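Local coordinates for protein SOXX (Paracoccus pantotrophus, PDB 2C1D) that carries a covalently attached heme c and probably passes electrons as one subunit of the SoxXA cytochrome complex of sulfur oxidation, at residues S18-G29 with A122-F131; C41-A49 with F55-D64. All blocks are in the same frame, centred on the assembly; numbering follows the deposited sequence.

Interaction 1: residues S18-G29 with A122-F131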
loop_
_atom_site.group_PDB
_atom_site.type_symbol
_atom_site.label_atom_id
_atom_site.label_comp_id
_atom_site.label_asym_id
_atom_site.label_seq_id
_atom_site.Cartn_x
_atom_site.Cartn_y
_atom_site.Cartn_z
ATOM N N SER B 18 8.557 -16.518 -32.761
ATOM C CA SER B 18 8.117 -17.306 -31.609
ATOM C C SER B 18 9.240 -17.366 -30.609
ATOM O O SER B 18 10.416 -17.524 -30.973
ATOM C CB SER B 18 7.751 -18.730 -32.030
ATOM O OG SER B 18 7.341 -19.512 -30.920
ATOM N N LEU B 19 8.877 -17.193 -29.345
ATOM C CA LEU B 19 9.819 -17.273 -28.245
ATOM C C LEU B 19 10.292 -18.701 -28.003
ATOM O O LEU B 19 11.321 -18.881 -27.348
ATOM C CB LEU B 19 9.200 -16.734 -26.959
ATOM C CG LEU B 19 8.832 -15.253 -26.886
ATOM C CD1 LEU B 19 8.226 -14.951 -25.539
ATOM C CD2 LEU B 19 10.053 -14.390 -27.125
ATOM N N THR B 20 9.538 -19.692 -28.499
ATOM C CA THR B 20 9.864 -21.109 -28.299
ATOM C C THR B 20 10.022 -21.968 -29.558
ATOM O O THR B 20 10.676 -23.007 -29.495
ATOM C CB THR B 20 8.797 -21.806 -27.442
ATOM O OG1 THR B 20 7.537 -21.777 -28.119
ATOM C CG2 THR B 20 8.577 -21.091 -26.108
ATOM N N GLY B 21 9.395 -21.577 -30.661
ATOM C CA GLY B 21 9.259 -22.444 -31.823
ATOM C C GLY B 21 8.109 -23.432 -31.760
ATOM O O GLY B 21 7.927 -24.247 -32.660
ATOM N N ALA B 22 7.322 -23.386 -30.688
ATOM C CA ALA B 22 6.233 -24.329 -30.520
ATOM C C ALA B 22 4.930 -23.538 -30.516
ATOM O O ALA B 22 4.869 -22.466 -29.923
ATOM C CB ALA B 22 6.392 -25.102 -29.225
ATOM N N PRO B 23 3.880 -24.074 -31.133
ATOM C CA PRO B 23 2.585 -23.382 -31.167
ATOM C C PRO B 23 2.080 -23.085 -29.757
ATOM O O PRO B 23 2.235 -23.937 -28.901
ATOM C CB PRO B 23 1.650 -24.406 -31.835
ATOM C CG PRO B 23 2.549 -25.381 -32.541
ATOM C CD PRO B 23 3.830 -25.388 -31.802
ATOM N N GLY B 24 1.496 -21.909 -29.533
ATOM C CA GLY B 24 0.661 -21.645 -28.361
ATOM C C GLY B 24 -0.603 -22.501 -28.200
ATOM O O GLY B 24 -1.317 -22.845 -29.149
ATOM N N ASN B 25 -0.875 -22.854 -26.956
ATOM C CA ASN B 25 -2.035 -23.610 -26.574
ATOM C C ASN B 25 -2.984 -22.624 -25.869
ATOM O O ASN B 25 -2.738 -22.230 -24.722
ATOM C CB ASN B 25 -1.589 -24.714 -25.626
ATOM C CG ASN B 25 -2.735 -25.590 -25.132
ATOM O OD1 ASN B 25 -2.545 -26.784 -24.904
ATOM N ND2 ASN B 25 -3.917 -25.009 -24.955
ATOM N N PRO B 26 -4.053 -22.210 -26.540
ATOM C CA PRO B 26 -4.931 -21.162 -25.989
ATOM C C PRO B 26 -5.657 -21.536 -24.695
ATOM O O PRO B 26 -5.866 -20.648 -23.865
ATOM C CB PRO B 26 -5.940 -20.910 -27.115
ATOM C CG PRO B 26 -5.912 -22.129 -27.932
ATOM C CD PRO B 26 -4.511 -22.677 -27.863
ATOM N N GLU B 27 -6.037 -22.794 -24.520
ATOM C CA GLU B 27 -6.708 -23.210 -23.280
ATOM C C GLU B 27 -5.766 -23.011 -22.096
ATOM O O GLU B 27 -6.203 -22.564 -21.046
ATOM C CB GLU B 27 -7.137 -24.670 -23.306
ATOM C CG GLU B 27 -8.299 -24.980 -24.239
ATOM C CD GLU B 27 -8.528 -26.485 -24.435
ATOM O OE1 GLU B 27 -9.619 -26.846 -24.928
ATOM O OE2 GLU B 27 -7.627 -27.314 -24.113
ATOM N N GLU B 28 -4.480 -23.350 -22.279
ATOM C CA GLU B 28 -3.470 -23.094 -21.247
ATOM C C GLU B 28 -3.287 -21.592 -21.096
ATOM O O GLU B 28 -3.168 -21.112 -19.992
ATOM C CB GLU B 28 -2.131 -23.810 -21.556
ATOM C CG GLU B 28 -1.057 -23.677 -20.456
ATOM C CD GLU B 28 -1.367 -24.440 -19.156
ATOM O OE1 GLU B 28 -2.369 -25.203 -19.119
ATOM O OE2 GLU B 28 -0.602 -24.265 -18.159
ATOM N N GLY B 29 -3.281 -20.848 -22.194
ATOM C CA GLY B 29 -3.326 -19.393 -22.144
ATOM C C GLY B 29 -4.392 -18.855 -21.170
ATOM O O GLY B 29 -4.121 -17.992 -20.342
ATOM N N ALA B 122 8.713 -18.824 -21.481
ATOM C CA ALA B 122 8.494 -18.487 -22.915
ATOM C C ALA B 122 7.276 -19.142 -23.521
ATOM O O ALA B 122 6.553 -18.513 -24.282
ATOM C CB ALA B 122 9.725 -18.793 -23.734
ATOM N N GLN B 123 7.028 -20.407 -23.185
ATOM C CA GLN B 123 5.866 -21.112 -23.699
ATOM C C GLN B 123 4.585 -20.549 -23.095
ATOM O O GLN B 123 3.558 -20.509 -23.774
ATOM C CB GLN B 123 5.942 -22.633 -23.429
ATOM C CG GLN B 123 4.845 -23.442 -24.105
ATOM C CD GLN B 123 4.823 -23.254 -25.611
ATOM O OE1 GLN B 123 3.752 -23.035 -26.225
ATOM N NE2 GLN B 123 5.996 -23.313 -26.214
ATOM N N GLN B 124 4.637 -20.125 -21.833
ATOM C CA GLN B 124 3.470 -19.486 -21.200
ATOM C C GLN B 124 3.071 -18.222 -21.972
ATOM O O GLN B 124 1.884 -18.004 -22.234
ATOM C CB GLN B 124 3.760 -19.155 -19.732
ATOM C CG GLN B 124 3.650 -20.434 -18.867
ATOM C CD GLN B 124 4.138 -20.260 -17.461
ATOM O OE1 GLN B 124 4.904 -19.370 -17.185
ATOM N NE2 GLN B 124 3.705 -21.134 -16.574
ATOM N N ILE B 125 4.069 -17.437 -22.373
ATOM C CA ILE B 125 3.815 -16.246 -23.186
ATOM C C ILE B 125 3.131 -16.655 -24.490
ATOM O O ILE B 125 2.150 -16.041 -24.889
ATOM C CB ILE B 125 5.120 -15.442 -23.514
ATOM C CG1 ILE B 125 5.894 -15.013 -22.269
ATOM C CG2 ILE B 125 4.797 -14.215 -24.425
ATOM C CD1 ILE B 125 5.362 -13.910 -21.520
ATOM N N GLU B 126 3.648 -17.687 -25.158
ATOM C CA GLU B 126 3.093 -18.134 -26.434
ATOM C C GLU B 126 1.656 -18.616 -26.272
ATOM O O GLU B 126 0.807 -18.381 -27.151
ATOM C CB GLU B 126 3.962 -19.243 -27.053
ATOM C CG GLU B 126 5.341 -18.761 -27.505
ATOM C CD GLU B 126 5.305 -17.687 -28.574
ATOM O OE1 GLU B 126 4.425 -17.758 -29.453
ATOM O OE2 GLU B 126 6.152 -16.768 -28.537
ATOM N N ASP B 127 1.388 -19.279 -25.142
ATOM C CA ASP B 127 0.076 -19.779 -24.791
ATOM C C ASP B 127 -0.931 -18.632 -24.564
ATOM O O ASP B 127 -2.104 -18.725 -24.989
ATOM C CB ASP B 127 0.157 -20.664 -23.531
ATOM C CG ASP B 127 0.864 -22.012 -23.770
ATOM O OD1 ASP B 127 1.140 -22.407 -24.923
ATOM O OD2 ASP B 127 1.171 -22.780 -22.827
ATOM N N VAL B 128 -0.474 -17.559 -23.922
ATOM C CA VAL B 128 -1.312 -16.398 -23.657
ATOM C C VAL B 128 -1.608 -15.711 -25.005
ATOM O O VAL B 128 -2.745 -15.428 -25.310
ATOM C CB VAL B 128 -0.643 -15.438 -22.681
ATOM C CG1 VAL B 128 -1.360 -14.066 -22.667
ATOM C CG2 VAL B 128 -0.629 -16.064 -21.266
ATOM N N VAL B 129 -0.575 -15.505 -25.813
ATOM C CA VAL B 129 -0.717 -14.904 -27.141
ATOM C C VAL B 129 -1.738 -15.648 -28.007
ATOM O O VAL B 129 -2.568 -15.013 -28.658
ATOM C CB VAL B 129 0.633 -14.817 -27.872
ATOM C CG1 VAL B 129 0.455 -14.458 -29.343
ATOM C CG2 VAL B 129 1.527 -13.803 -27.219
ATOM N N ALA B 130 -1.686 -16.978 -27.999
ATOM C CA ALA B 130 -2.565 -17.790 -28.824
ATOM C C ALA B 130 -4.019 -17.583 -28.415
ATOM O O ALA B 130 -4.925 -17.612 -29.258
ATOM C CB ALA B 130 -2.202 -19.248 -28.724
ATOM N N PHE B 131 -4.249 -17.359 -27.125
ATOM C CA PHE B 131 -5.595 -17.050 -26.687
ATOM C C PHE B 131 -5.985 -15.634 -27.107
ATOM O O PHE B 131 -7.092 -15.433 -27.573
ATOM C CB PHE B 131 -5.792 -17.232 -25.189
ATOM C CG PHE B 131 -7.170 -16.901 -24.753
ATOM C CD1 PHE B 131 -8.217 -17.762 -25.047
ATOM C CD2 PHE B 131 -7.442 -15.693 -24.113
ATOM C CE1 PHE B 131 -9.510 -17.443 -24.688
ATOM C CE2 PHE B 131 -8.730 -15.373 -23.736
ATOM C CZ PHE B 131 -9.766 -16.247 -24.015
HETATM O O HOH W 1 4.998 -20.058 -30.902
HETATM O O HOH W 2 1.958 -23.477 -17.989
#
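Glu126 reaches from helix 122-133 to the loop around Ser18 and Leu19 that leads into helix 26-33, and its chain can be followed atom by atom. CB stays a loose 4.4 Å from Ala22 O. CG passes Thr20, 3.8 Å from its OG1, and the bend about CB-CG (chi2 -61°) swings CD beside Ser18. At the tip the two oxygens divide the work. OE2 accepts from Leu19 N at 2.9 Å, a straight bond (172°) that arrives well above the carboxylate plane, and the same oxygen forms a salt bridge with Arg76 of helix 72-81. OE1 takes a water that also donates to Ala22 O. This buried carboxylate is therefore paired with a charge and bonded on both oxygens.

Next to it, Leu19 sets CD1 against Ile125 CG2 at 3.7 Å. From the next residue of the helix after Glu126, Asp127 OD1 accepts from Asn25 N (2.9 Å), again from above the carboxylate plane. Gly24 and Gly29 permit the close approach: Gly29 CA is 3.2 Å from Asp127 O, and a side chain modelled on either glycine would collide with the helix. Asn25 is the N-cap residue of helix 26-33, and this glycine-mediated crossing of the N-terminal and C-terminal helices is characteristic of the cytochrome c fold.

Interaction 2: residues C41-A49 with F55-D64. With HEC (heme c), chain O.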
loop_
_atom_site.group_PDB
_atom_site.type_symbol
_atom_site.label_atom_id
_atom_site.label_comp_id
_atom_site.label_asym_id
_atom_site.label_seq_id
_atom_site.Cartn_x
_atom_site.Cartn_y
_atom_site.Cartn_z
ATOM N N CYS B 41 -3.731 -11.493 -15.246
ATOM C CA CYS B 41 -4.166 -10.447 -16.176
ATOM C C CYS B 41 -5.481 -9.804 -15.717
ATOM O O CYS B 41 -5.685 -8.613 -15.870
ATOM C CB CYS B 41 -4.394 -11.056 -17.547
ATOM S SG CYS B 41 -3.001 -12.025 -18.209
ATOM N N VAL B 42 -6.353 -10.633 -15.162
ATOM C CA VAL B 42 -7.654 -10.212 -14.683
ATOM C C VAL B 42 -7.610 -9.328 -13.441
ATOM O O VAL B 42 -8.648 -8.773 -13.072
ATOM C CB VAL B 42 -8.621 -11.410 -14.443
ATOM C CG1 VAL B 42 -8.957 -12.118 -15.762
ATOM C CG2 VAL B 42 -8.061 -12.393 -13.451
ATOM N N ALA B 43 -6.440 -9.142 -12.819
ATOM C CA ALA B 43 -6.325 -8.167 -11.734
ATOM C C ALA B 43 -6.532 -6.772 -12.285
ATOM O O ALA B 43 -7.072 -5.921 -11.598
ATOM C CB ALA B 43 -4.975 -8.238 -11.003
ATOM N N CYS B 44 -6.108 -6.546 -13.532
ATOM C CA CYS B 44 -6.218 -5.235 -14.172
ATOM C C CYS B 44 -7.235 -5.140 -15.314
ATOM O O CYS B 44 -7.804 -4.061 -15.512
ATOM C CB CYS B 44 -4.848 -4.811 -14.684
ATOM S SG CYS B 44 -3.670 -4.591 -13.343
ATOM N N HIS B 45 -7.459 -6.245 -16.042
ATOM C CA HIS B 45 -8.342 -6.310 -17.222
ATOM C C HIS B 45 -9.553 -7.204 -17.035
ATOM O O HIS B 45 -9.444 -8.329 -16.552
ATOM C CB HIS B 45 -7.631 -6.920 -18.449
ATOM C CG HIS B 45 -6.425 -6.172 -18.927
ATOM N ND1 HIS B 45 -6.102 -4.912 -18.499
ATOM C CD2 HIS B 45 -5.455 -6.520 -19.800
ATOM C CE1 HIS B 45 -4.984 -4.523 -19.086
ATOM N NE2 HIS B 45 -4.561 -5.487 -19.862
ATOM N N GLN B 46 -10.701 -6.736 -17.504
ATOM C CA GLN B 46 -11.864 -7.594 -17.658
ATOM C C GLN B 46 -11.670 -8.445 -18.913
ATOM O O GLN B 46 -11.000 -8.032 -19.840
ATOM C CB GLN B 46 -13.138 -6.761 -17.838
ATOM C CG GLN B 46 -13.737 -6.204 -16.556
ATOM C CD GLN B 46 -14.758 -5.073 -16.817
ATOM O OE1 GLN B 46 -15.084 -4.777 -17.977
ATOM N NE2 GLN B 46 -15.252 -4.441 -15.737
ATOM N N ILE B 47 -12.242 -9.637 -18.911
ATOM C CA ILE B 47 -12.294 -10.488 -20.086
ATOM C C ILE B 47 -13.718 -11.001 -20.206
ATOM O O ILE B 47 -14.119 -11.962 -19.538
ATOM C CB ILE B 47 -11.293 -11.663 -19.989
ATOM C CG1 ILE B 47 -9.894 -11.181 -19.593
ATOM C CG2 ILE B 47 -11.245 -12.400 -21.324
ATOM C CD1 ILE B 47 -8.885 -12.295 -19.444
ATOM N N GLY B 48 -14.511 -10.318 -21.021
ATOM C CA GLY B 48 -15.909 -10.686 -21.210
ATOM C C GLY B 48 -16.125 -12.107 -21.695
ATOM O O GLY B 48 -17.087 -12.764 -21.301
ATOM N N ALA B 49 -15.205 -12.601 -22.511
ATOM C CA ALA B 49 -15.254 -13.976 -22.992
ATOM C C ALA B 49 -15.105 -15.007 -21.879
ATOM O O ALA B 49 -15.383 -16.176 -22.086
ATOM C CB ALA B 49 -14.190 -14.202 -24.047
ATOM N N PHE B 55 -14.323 -10.905 -9.827
ATOM C CA PHE B 55 -13.591 -9.694 -9.478
ATOM C C PHE B 55 -12.530 -9.229 -10.477
ATOM O O PHE B 55 -11.412 -8.907 -10.097
ATOM C CB PHE B 55 -13.029 -9.812 -8.066
ATOM C CG PHE B 55 -14.083 -10.118 -7.030
ATOM C CD1 PHE B 55 -14.116 -11.346 -6.391
ATOM C CD2 PHE B 55 -15.038 -9.172 -6.700
ATOM C CE1 PHE B 55 -15.108 -11.628 -5.438
ATOM C CE2 PHE B 55 -16.026 -9.440 -5.748
ATOM C CZ PHE B 55 -16.055 -10.672 -5.122
ATOM N N PRO B 56 -12.903 -9.112 -11.749
ATOM C CA PRO B 56 -11.986 -8.545 -12.757
ATOM C C PRO B 56 -11.729 -7.080 -12.462
ATOM O O PRO B 56 -12.632 -6.387 -12.004
ATOM C CB PRO B 56 -12.756 -8.693 -14.059
ATOM C CG PRO B 56 -14.201 -8.717 -13.622
ATOM C CD PRO B 56 -14.218 -9.455 -12.326
ATOM N N GLY B 57 -10.515 -6.609 -12.720
ATOM C CA GLY B 57 -10.150 -5.248 -12.402
ATOM C C GLY B 57 -10.663 -4.258 -13.429
ATOM O O GLY B 57 -11.196 -4.662 -14.467
ATOM N N THR B 58 -10.478 -2.978 -13.136
ATOM C CA THR B 58 -10.876 -1.882 -14.018
ATOM C C THR B 58 -9.726 -0.931 -14.224
ATOM O O THR B 58 -9.939 0.245 -14.536
ATOM C CB THR B 58 -12.081 -1.099 -13.441
ATOM O OG1 THR B 58 -11.816 -0.701 -12.083
ATOM C CG2 THR B 58 -13.311 -1.982 -13.353
ATOM N N ILE B 59 -8.506 -1.434 -14.062
ATOM C CA ILE B 59 -7.302 -0.635 -14.271
ATOM C C ILE B 59 -7.150 -0.279 -15.765
ATOM O O ILE B 59 -6.763 0.839 -16.127
ATOM C CB ILE B 59 -6.074 -1.433 -13.800
ATOM C CG1 ILE B 59 -6.125 -1.704 -12.280
ATOM C CG2 ILE B 59 -4.741 -0.768 -14.220
ATOM C CD1 ILE B 59 -6.102 -0.483 -11.384
ATOM N N ALA B 60 -7.424 -1.252 -16.619
ATOM C CA ALA B 60 -7.279 -1.046 -18.048
ATOM C C ALA B 60 -8.471 -1.613 -18.774
ATOM O O ALA B 60 -9.190 -2.438 -18.227
ATOM C CB ALA B 60 -6.011 -1.701 -18.514
ATOM N N PRO B 61 -8.696 -1.176 -20.014
ATOM C CA PRO B 61 -9.829 -1.672 -20.806
ATOM C C PRO B 61 -9.868 -3.207 -20.965
ATOM O O PRO B 61 -8.822 -3.884 -20.872
ATOM C CB PRO B 61 -9.627 -0.982 -22.171
ATOM C CG PRO B 61 -8.886 0.279 -21.847
ATOM C CD PRO B 61 -7.909 -0.169 -20.751
ATOM N N PRO B 62 -11.055 -3.759 -21.176
ATOM C CA PRO B 62 -11.196 -5.199 -21.370
ATOM C C PRO B 62 -10.323 -5.720 -22.501
ATOM O O PRO B 62 -9.953 -4.961 -23.404
ATOM C CB PRO B 62 -12.689 -5.367 -21.704
ATOM C CG PRO B 62 -13.336 -4.203 -21.077
ATOM C CD PRO B 62 -12.365 -3.076 -21.228
ATOM N N LEU B 63 -10.001 -7.003 -22.426
ATOM C CA LEU B 63 -9.141 -7.649 -23.404
ATOM C C LEU B 63 -9.935 -8.138 -24.611
ATOM O O LEU B 63 -9.354 -8.531 -25.619
ATOM C CB LEU B 63 -8.394 -8.822 -22.753
ATOM C CG LEU B 63 -7.252 -8.381 -21.849
ATOM C CD1 LEU B 63 -6.526 -9.610 -21.270
ATOM C CD2 LEU B 63 -6.314 -7.482 -22.645
ATOM N N ASP B 64 -11.255 -8.114 -24.521
ATOM C CA ASP B 64 -12.061 -8.562 -25.646
ATOM C C ASP B 64 -11.719 -7.681 -26.833
ATOM O O ASP B 64 -11.531 -6.463 -26.695
ATOM C CB ASP B 64 -13.532 -8.525 -25.307
ATOM C CG ASP B 64 -13.824 -9.226 -24.011
ATOM O OD1 ASP B 64 -13.646 -8.579 -22.953
ATOM O OD2 ASP B 64 -14.189 -10.426 -23.961
HETATM FE FE HEC O . -2.294 -5.493 -19.772
HETATM C CHA HEC O . -2.539 -3.001 -22.089
HETATM C CHB HEC O . -2.736 -7.829 -22.181
HETATM C CHC HEC O . -1.761 -7.927 -17.478
HETATM C CHD HEC O . -2.254 -3.150 -17.221
HETATM N NA HEC O . -2.558 -5.425 -21.781
HETATM C C1A HEC O . -2.684 -4.291 -22.528
HETATM C C2A HEC O . -2.986 -4.694 -23.884
HETATM C C3A HEC O . -3.047 -6.041 -23.921
HETATM C C4A HEC O . -2.765 -6.515 -22.578
HETATM C CMA HEC O . -3.338 -6.988 -25.099
HETATM C CAA HEC O . -3.172 -3.691 -25.023
HETATM C CBA HEC O . -4.442 -2.869 -24.849
HETATM C CGA HEC O . -5.531 -3.696 -25.418
HETATM O O1A HEC O . -5.501 -3.884 -26.654
HETATM O O2A HEC O . -6.413 -4.174 -24.667
HETATM N NB HEC O . -2.285 -7.470 -19.812
HETATM C C1B HEC O . -2.411 -8.263 -20.932
HETATM C C2B HEC O . -2.123 -9.642 -20.572
HETATM C C3B HEC O . -1.868 -9.678 -19.261
HETATM C C4B HEC O . -1.950 -8.312 -18.775
HETATM C CMB HEC O . -2.210 -10.829 -21.542
HETATM C CAB HEC O . -1.501 -10.949 -18.438
HETATM C CBB HEC O . -0.430 -11.611 -18.997
HETATM N NC HEC O . -2.063 -5.547 -17.686
HETATM C C1C HEC O . -1.846 -6.667 -16.965
HETATM C C2C HEC O . -1.816 -6.287 -15.554
HETATM C C3C HEC O . -1.802 -4.946 -15.488
HETATM C C4C HEC O . -2.070 -4.467 -16.841
HETATM C CMC HEC O . -1.419 -7.237 -14.411
HETATM C CAC HEC O . -1.743 -4.010 -14.226
HETATM C CBC HEC O . -0.738 -4.128 -13.347
HETATM N ND HEC O . -2.357 -3.390 -19.664
HETATM C C1D HEC O . -2.362 -2.635 -18.499
HETATM C C2D HEC O . -2.489 -1.239 -18.851
HETATM C C3D HEC O . -2.580 -1.205 -20.382
HETATM C C4D HEC O . -2.501 -2.582 -20.784
HETATM C CMD HEC O . -2.534 -0.013 -17.898
HETATM C CAD HEC O . -2.750 0.018 -21.329
HETATM C CBD HEC O . -1.359 0.501 -21.736
HETATM C CGD HEC O . -1.144 1.964 -21.410
HETATM O O1D HEC O . -0.423 2.274 -20.402
HETATM O O2D HEC O . -1.714 2.796 -22.180
HETATM O O HOH W 3 -11.255 -3.755 -17.184
HETATM O O HOH W 4 -14.966 -5.239 -12.802
#
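Val42, Cys44 and Gln46 offer their backbone carbonyls to the segment 55-64 and receive hydrogen bonds from Gly57 N, Ala60 N and Leu63 N. The Leu63 N to Gln46 O bond is 3.0 Å long and almost collinear with the carbonyl, at 166°. Gly57 CA also lies 3.3 Å from Ala43 O, where a side chain would clash.

Among side-chain bonds, Asp64 holds two successive amides: OD1 takes Gly48 N at 2.7 Å through its syn lone pair, and OD2 takes Ala49 N at 2.8 Å. Its CG, anti to its own carbonyl carbon (chi1 -51°), directs the carboxylate to them. With an alanine here, both amides are likely to lose these acceptors and the Gly48-Ala49 backbone to become freer to shift.

Apolar contacts are made by Cys44 CB on Ile59 CB (3.7 Å) and Ile47 CD1 on Leu63 CD1.

Cys41 SG and Cys44 SG are bonded covalently to heme CAB and CAC, as in the CXXCH motif of c-type cytochromes. His45 NE2 binds the heme FE at 2.3 Å; Met91 is the other axial ligand.

Around this loop pair, Met33 of helix 26-33 packs on Cys41, Ile47 and Leu63, Arg69 of helix 66-69 bonds Asp64 O, and the SOXA chain covers Val42, Thr58 and Ile59.

Overall arrangement
Both contacts are partly buried. Interaction 1 joins the elements near the two ends of the chain, helix 26-33 with its preceding loop and helix 122-133; interaction 2, whose residues fall between those segments in sequence, pairs two loops. Their centres are 20 Å apart and their nearest atoms about 5 Å, without touching. Helix 26-33 links them, since Met33 packs on Phe131 of the first and on Leu63 of the second. Both use carboxylates to take backbone amides, from a helix in interaction 1 and from a loop in interaction 2, which adds carbonyl-to-amide bonds between loops. Interaction 1 touches the heme through Val128, while interaction 2 carries its attachment and alone borders SOXA.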